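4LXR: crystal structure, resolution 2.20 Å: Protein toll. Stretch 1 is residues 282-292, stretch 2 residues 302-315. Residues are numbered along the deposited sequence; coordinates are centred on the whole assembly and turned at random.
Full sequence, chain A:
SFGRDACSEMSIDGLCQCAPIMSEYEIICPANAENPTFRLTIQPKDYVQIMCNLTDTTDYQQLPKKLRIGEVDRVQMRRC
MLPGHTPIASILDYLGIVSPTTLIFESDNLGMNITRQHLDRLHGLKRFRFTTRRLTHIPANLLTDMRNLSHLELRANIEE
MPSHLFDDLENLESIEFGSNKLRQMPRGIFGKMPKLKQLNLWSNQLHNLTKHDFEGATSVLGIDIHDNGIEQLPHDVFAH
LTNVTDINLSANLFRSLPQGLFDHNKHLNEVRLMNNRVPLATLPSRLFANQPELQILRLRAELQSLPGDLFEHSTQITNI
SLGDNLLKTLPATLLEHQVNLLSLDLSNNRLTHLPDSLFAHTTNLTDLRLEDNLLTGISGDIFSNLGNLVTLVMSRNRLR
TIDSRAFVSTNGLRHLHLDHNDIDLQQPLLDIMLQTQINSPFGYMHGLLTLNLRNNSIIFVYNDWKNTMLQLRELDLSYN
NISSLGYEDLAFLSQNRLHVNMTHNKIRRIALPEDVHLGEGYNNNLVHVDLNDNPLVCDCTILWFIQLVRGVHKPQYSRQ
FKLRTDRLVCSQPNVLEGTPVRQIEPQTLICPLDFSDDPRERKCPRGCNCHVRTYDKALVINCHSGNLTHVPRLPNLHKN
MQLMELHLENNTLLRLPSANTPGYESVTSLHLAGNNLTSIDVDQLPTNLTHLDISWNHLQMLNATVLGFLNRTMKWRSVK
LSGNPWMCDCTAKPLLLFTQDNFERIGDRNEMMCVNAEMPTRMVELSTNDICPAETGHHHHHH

Stretch 1 282-292: TLPSRLFANQP
Stretch 2, residues 302-315: ELQSLPGDLFEHST

The apolar centre of the contact is built from leucines and phenylalanines, whose branched or flat side chains fill a space closed to water. Leu283 (chi1 m, chi2 t) points toward stretch 2 and packs CG against Leu303 CD2 (3.8 Å), and CD1 against Leu306 CD2 (4.1 Å) and Leu310 CD2 (4.0 Å); Leu303 and Leu306 share its m, t rotamer. The CA-to-CB bond of Leu310 points away, but chi1 t and chi2 p bring its end back, placing CD1 3.9 Å from Leu287 CB and 4.2 Å from Phe288 CD2. Leu287 is likewise t, p. Phe288 and Phe311 both take chi1 m, with chi2 near -60°, and Phe288 CB lies 4.0 Å from Phe311 CD1. Pro307 sets its ring CD 3.4 Å from Leu283 O.

The two irregular stretches of Protein toll, 282-292 and 302-315, run side by side in the same direction and bury 840 Å² between them, both sides summed. CA atoms pair as Thr282 with Leu303 (5.3 Å), Arg286 with Leu310 (4.3 Å), Ala289 with Phe311 (4.4 Å), Asn290 with His313 (4.9 Å) and Gln291 with Ser314 (4.9 Å). Beta turns shape both backbones: type II at Pro284-Leu287 and Phe311-Ser314, type I at Arg286-Ala289, Pro307-Leu310 and Asp309-Glu312. Arg286, Asn290 and His313 have positive phi (57°, 57° and 62°). Between the stretches, Phe288 N gives a weak hydrogen bond to Leu310 O (3.1 Å), whereas Asn290 N meets Glu312 O nearly straight on (2.8 Å, 164°). The small CB of Ala289 fits 3.6 Å from Glu312 CG. Buried Ser314 (chi1 m) works both ways: its OG donates to Phe288 O (2.7 Å) and accepts from Gln291 N (3.1 Å), tying down backbone polar groups beside the apolar packing.

Farther out, Asp309 (chi1 p, chi2 24°) points toward stretch 1 and uses both carboxylate oxygens: OD2 accepts from Ser285 OG (2.6 Å; serine chi1 t), and OD1 from Arg286 N (2.7 Å). Arg286 CA also makes a CA-H...O contact with Asp309 O (3.3 Å). At the N-terminal end of the contact, Thr282 (chi1 t) donates from OG1 to Ser305 O (2.6 Å). The exposed, poorly ordered Arg286 side chain (m, t, m, chi4 -88°) adds long salt bridges from NH1 to Asp309 OD2 (3.8 Å), purely electrostatic because that oxygen lies well out of the guanidinium plane, and to Glu312 OE1 (3.7 Å). Glu312 (chi1 p, chi2 t) extends to reach it. Beyond, Asn290 ND2 approaches His313 ND1 at 3.5 Å.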

# COMPACT_ATOMS: atom_id res chain seq x y z
N THR A 282 -6.15 34.57 0.29
CA THR A 282 -6.96 34.39 -0.91
C THR A 282 -6.21 34.85 -2.16
O THR A 282 -5.09 35.34 -2.08
CB THR A 282 -8.26 35.21 -0.83
OG1 THR A 282 -9.18 34.73 -1.83
CG2 THR A 282 -7.98 36.73 -1.03
N LEU A 283 -6.84 34.68 -3.31
CA LEU A 283 -6.30 35.17 -4.57
C LEU A 283 -7.21 36.30 -5.08
O LEU A 283 -8.42 36.28 -4.84
CB LEU A 283 -6.22 34.02 -5.59
CG LEU A 283 -5.35 32.84 -5.14
CD1 LEU A 283 -5.56 31.63 -6.06
CD2 LEU A 283 -3.88 33.27 -5.14
N PRO A 284 -6.61 37.30 -5.75
CA PRO A 284 -7.39 38.44 -6.27
C PRO A 284 -8.46 38.03 -7.28
O PRO A 284 -8.39 36.97 -7.89
CB PRO A 284 -6.31 39.32 -6.94
CG PRO A 284 -5.18 38.37 -7.22
CD PRO A 284 -5.18 37.41 -6.08
N SER A 285 -9.46 38.90 -7.42
CA SER A 285 -10.57 38.70 -8.35
C SER A 285 -10.08 38.42 -9.77
O SER A 285 -9.22 39.12 -10.30
CB SER A 285 -11.44 39.95 -8.35
OG SER A 285 -12.47 39.85 -9.31
N ARG A 286 -10.64 37.38 -10.39
CA ARG A 286 -10.36 37.06 -11.80
C ARG A 286 -8.89 36.83 -12.13
O ARG A 286 -8.49 37.02 -13.28
CB ARG A 286 -10.93 38.15 -12.71
CG ARG A 286 -12.43 38.12 -12.83
CD ARG A 286 -12.90 38.98 -13.98
NE ARG A 286 -12.95 40.39 -13.62
CZ ARG A 286 -14.01 40.97 -13.07
NH1 ARG A 286 -15.10 40.25 -12.81
NH2 ARG A 286 -13.99 42.26 -12.78
N LEU A 287 -8.09 36.43 -11.15
CA LEU A 287 -6.66 36.24 -11.38
C LEU A 287 -6.41 35.32 -12.57
O LEU A 287 -5.54 35.60 -13.40
CB LEU A 287 -5.97 35.70 -10.13
CG LEU A 287 -4.48 35.39 -10.27
CD1 LEU A 287 -3.69 36.69 -10.46
CD2 LEU A 287 -3.93 34.58 -9.07
N PHE A 288 -7.17 34.23 -12.64
CA PHE A 288 -7.03 33.23 -13.71
C PHE A 288 -8.20 33.24 -14.69
O PHE A 288 -8.48 32.24 -15.34
CB PHE A 288 -6.85 31.83 -13.13
CG PHE A 288 -5.62 31.68 -12.30
CD1 PHE A 288 -4.36 31.89 -12.87
CD2 PHE A 288 -5.70 31.34 -10.96
CE1 PHE A 288 -3.21 31.75 -12.11
CE2 PHE A 288 -4.56 31.20 -10.18
CZ PHE A 288 -3.30 31.40 -10.75
N ALA A 289 -8.86 34.39 -14.81
CA ALA A 289 -10.01 34.51 -15.69
C ALA A 289 -9.60 34.91 -17.12
O ALA A 289 -8.50 35.44 -17.33
CB ALA A 289 -10.98 35.52 -15.13
N ASN A 290 -10.49 34.66 -18.07
CA ASN A 290 -10.32 35.12 -19.45
C ASN A 290 -9.03 34.63 -20.11
O ASN A 290 -8.41 35.35 -20.88
CB ASN A 290 -10.41 36.64 -19.53
CG ASN A 290 -11.75 37.16 -19.04
OD1 ASN A 290 -11.83 37.85 -18.02
ND2 ASN A 290 -12.80 36.84 -19.77
N GLN A 291 -8.64 33.40 -19.79
CA GLN A 291 -7.44 32.78 -20.34
C GLN A 291 -7.84 31.67 -21.30
O GLN A 291 -8.28 30.60 -20.87
CB GLN A 291 -6.60 32.21 -19.19
CG GLN A 291 -5.96 33.28 -18.33
CD GLN A 291 -4.77 33.93 -19.01
OE1 GLN A 291 -4.33 33.48 -20.08
NE2 GLN A 291 -4.22 34.97 -18.40
N PRO A 292 -7.69 31.91 -22.61
CA PRO A 292 -8.23 30.94 -23.57
C PRO A 292 -7.43 29.63 -23.66
O PRO A 292 -7.97 28.63 -24.13
CB PRO A 292 -8.22 31.70 -24.90
CG PRO A 292 -7.14 32.74 -24.75
CD PRO A 292 -7.13 33.11 -23.28
N GLU A 302 -2.02 27.81 1.82
CA GLU A 302 -2.89 28.02 2.98
C GLU A 302 -4.09 28.90 2.63
O GLU A 302 -4.52 29.72 3.43
CB GLU A 302 -2.15 28.64 4.17
CG GLU A 302 -0.70 28.28 4.29
CD GLU A 302 -0.52 26.92 4.88
OE1 GLU A 302 -0.23 25.98 4.11
OE2 GLU A 302 -0.66 26.81 6.12
N LEU A 303 -4.62 28.73 1.42
CA LEU A 303 -5.69 29.59 0.95
C LEU A 303 -6.92 29.36 1.82
O LEU A 303 -7.29 28.21 2.12
CB LEU A 303 -5.99 29.28 -0.53
CG LEU A 303 -4.90 29.67 -1.53
CD1 LEU A 303 -5.03 28.90 -2.85
CD2 LEU A 303 -4.88 31.20 -1.77
N GLN A 304 -7.53 30.46 2.25
CA GLN A 304 -8.68 30.40 3.16
C GLN A 304 -10.00 30.44 2.40
O GLN A 304 -10.99 29.85 2.84
CB GLN A 304 -8.62 31.54 4.19
CG GLN A 304 -7.76 31.21 5.40
CD GLN A 304 -7.55 32.40 6.30
OE1 GLN A 304 -6.43 32.88 6.44
NE2 GLN A 304 -8.63 32.88 6.93
N SER A 305 -10.00 31.12 1.26
CA SER A 305 -11.18 31.21 0.40
C SER A 305 -10.79 31.66 -1.00
O SER A 305 -9.70 32.22 -1.21
CB SER A 305 -12.22 32.16 1.01
OG SER A 305 -11.70 33.47 1.10
N LEU A 306 -11.67 31.40 -1.96
CA LEU A 306 -11.46 31.81 -3.35
C LEU A 306 -12.63 32.66 -3.84
O LEU A 306 -13.77 32.46 -3.41
CB LEU A 306 -11.32 30.58 -4.25
CG LEU A 306 -10.21 29.59 -3.88
CD1 LEU A 306 -10.28 28.35 -4.77
CD2 LEU A 306 -8.84 30.26 -3.95
N PRO A 307 -12.36 33.63 -4.73
CA PRO A 307 -13.46 34.41 -5.30
C PRO A 307 -14.11 33.63 -6.43
O PRO A 307 -13.40 32.96 -7.20
CB PRO A 307 -12.75 35.65 -5.86
CG PRO A 307 -11.38 35.12 -6.26
CD PRO A 307 -11.04 34.07 -5.21
N GLY A 308 -15.44 33.73 -6.53
CA GLY A 308 -16.22 33.00 -7.52
C GLY A 308 -15.86 33.25 -8.97
O GLY A 308 -16.21 32.45 -9.84
N ASP A 309 -15.16 34.36 -9.22
CA ASP A 309 -14.79 34.76 -10.57
C ASP A 309 -13.35 34.37 -10.94
O ASP A 309 -12.80 34.87 -11.93
CB ASP A 309 -15.01 36.27 -10.77
CG ASP A 309 -14.15 37.14 -9.83
OD1 ASP A 309 -13.08 36.68 -9.34
OD2 ASP A 309 -14.54 38.30 -9.58
N LEU A 310 -12.76 33.48 -10.15
CA LEU A 310 -11.34 33.14 -10.27
C LEU A 310 -10.97 32.54 -11.62
O LEU A 310 -9.89 32.80 -12.14
CB LEU A 310 -10.91 32.20 -9.14
CG LEU A 310 -9.39 31.96 -9.01
CD1 LEU A 310 -8.67 33.29 -8.76
CD2 LEU A 310 -9.07 30.94 -7.90
N PHE A 311 -11.86 31.72 -12.17
CA PHE A 311 -11.58 31.03 -13.42
C PHE A 311 -12.57 31.40 -14.51
O PHE A 311 -12.75 30.61 -15.44
CB PHE A 311 -11.71 29.51 -13.25
CG PHE A 311 -10.94 28.95 -12.10
CD1 PHE A 311 -9.56 29.07 -12.05
CD2 PHE A 311 -11.59 28.23 -11.11
CE1 PHE A 311 -8.85 28.54 -11.00
CE2 PHE A 311 -10.89 27.68 -10.07
CZ PHE A 311 -9.52 27.84 -10.00
N GLU A 312 -13.23 32.56 -14.41
CA GLU A 312 -14.36 32.81 -15.31
C GLU A 312 -13.90 32.96 -16.76
O GLU A 312 -12.87 33.56 -17.04
CB GLU A 312 -15.25 33.99 -14.86
CG GLU A 312 -14.62 35.36 -14.97
CD GLU A 312 -15.63 36.48 -14.77
OE1 GLU A 312 -15.42 37.59 -15.30
OE2 GLU A 312 -16.64 36.25 -14.08
N HIS A 313 -14.67 32.34 -17.66
CA HIS A 313 -14.37 32.31 -19.08
C HIS A 313 -13.07 31.61 -19.44
O HIS A 313 -12.63 31.67 -20.58
CB HIS A 313 -14.43 33.71 -19.71
CG HIS A 313 -15.75 34.39 -19.50
ND1 HIS A 313 -15.89 35.52 -18.73
CD2 HIS A 313 -16.99 34.08 -19.94
CE1 HIS A 313 -17.16 35.89 -18.71
NE2 HIS A 313 -17.85 35.03 -19.44
N SER A 314 -12.46 30.92 -18.48
CA SER A 314 -11.28 30.11 -18.77
C SER A 314 -11.72 28.66 -19.02
O SER A 314 -11.61 27.79 -18.15
CB SER A 314 -10.25 30.22 -17.65
OG SER A 314 -9.72 31.54 -17.59
N THR A 315 -12.22 28.42 -20.23
CA THR A 315 -12.99 27.21 -20.51
C THR A 315 -12.13 25.98 -20.78
O THR A 315 -12.63 24.85 -20.74
CB THR A 315 -13.97 27.43 -21.68
OG1 THR A 315 -13.24 27.52 -22.91
CG2 THR A 315 -14.78 28.71 -21.48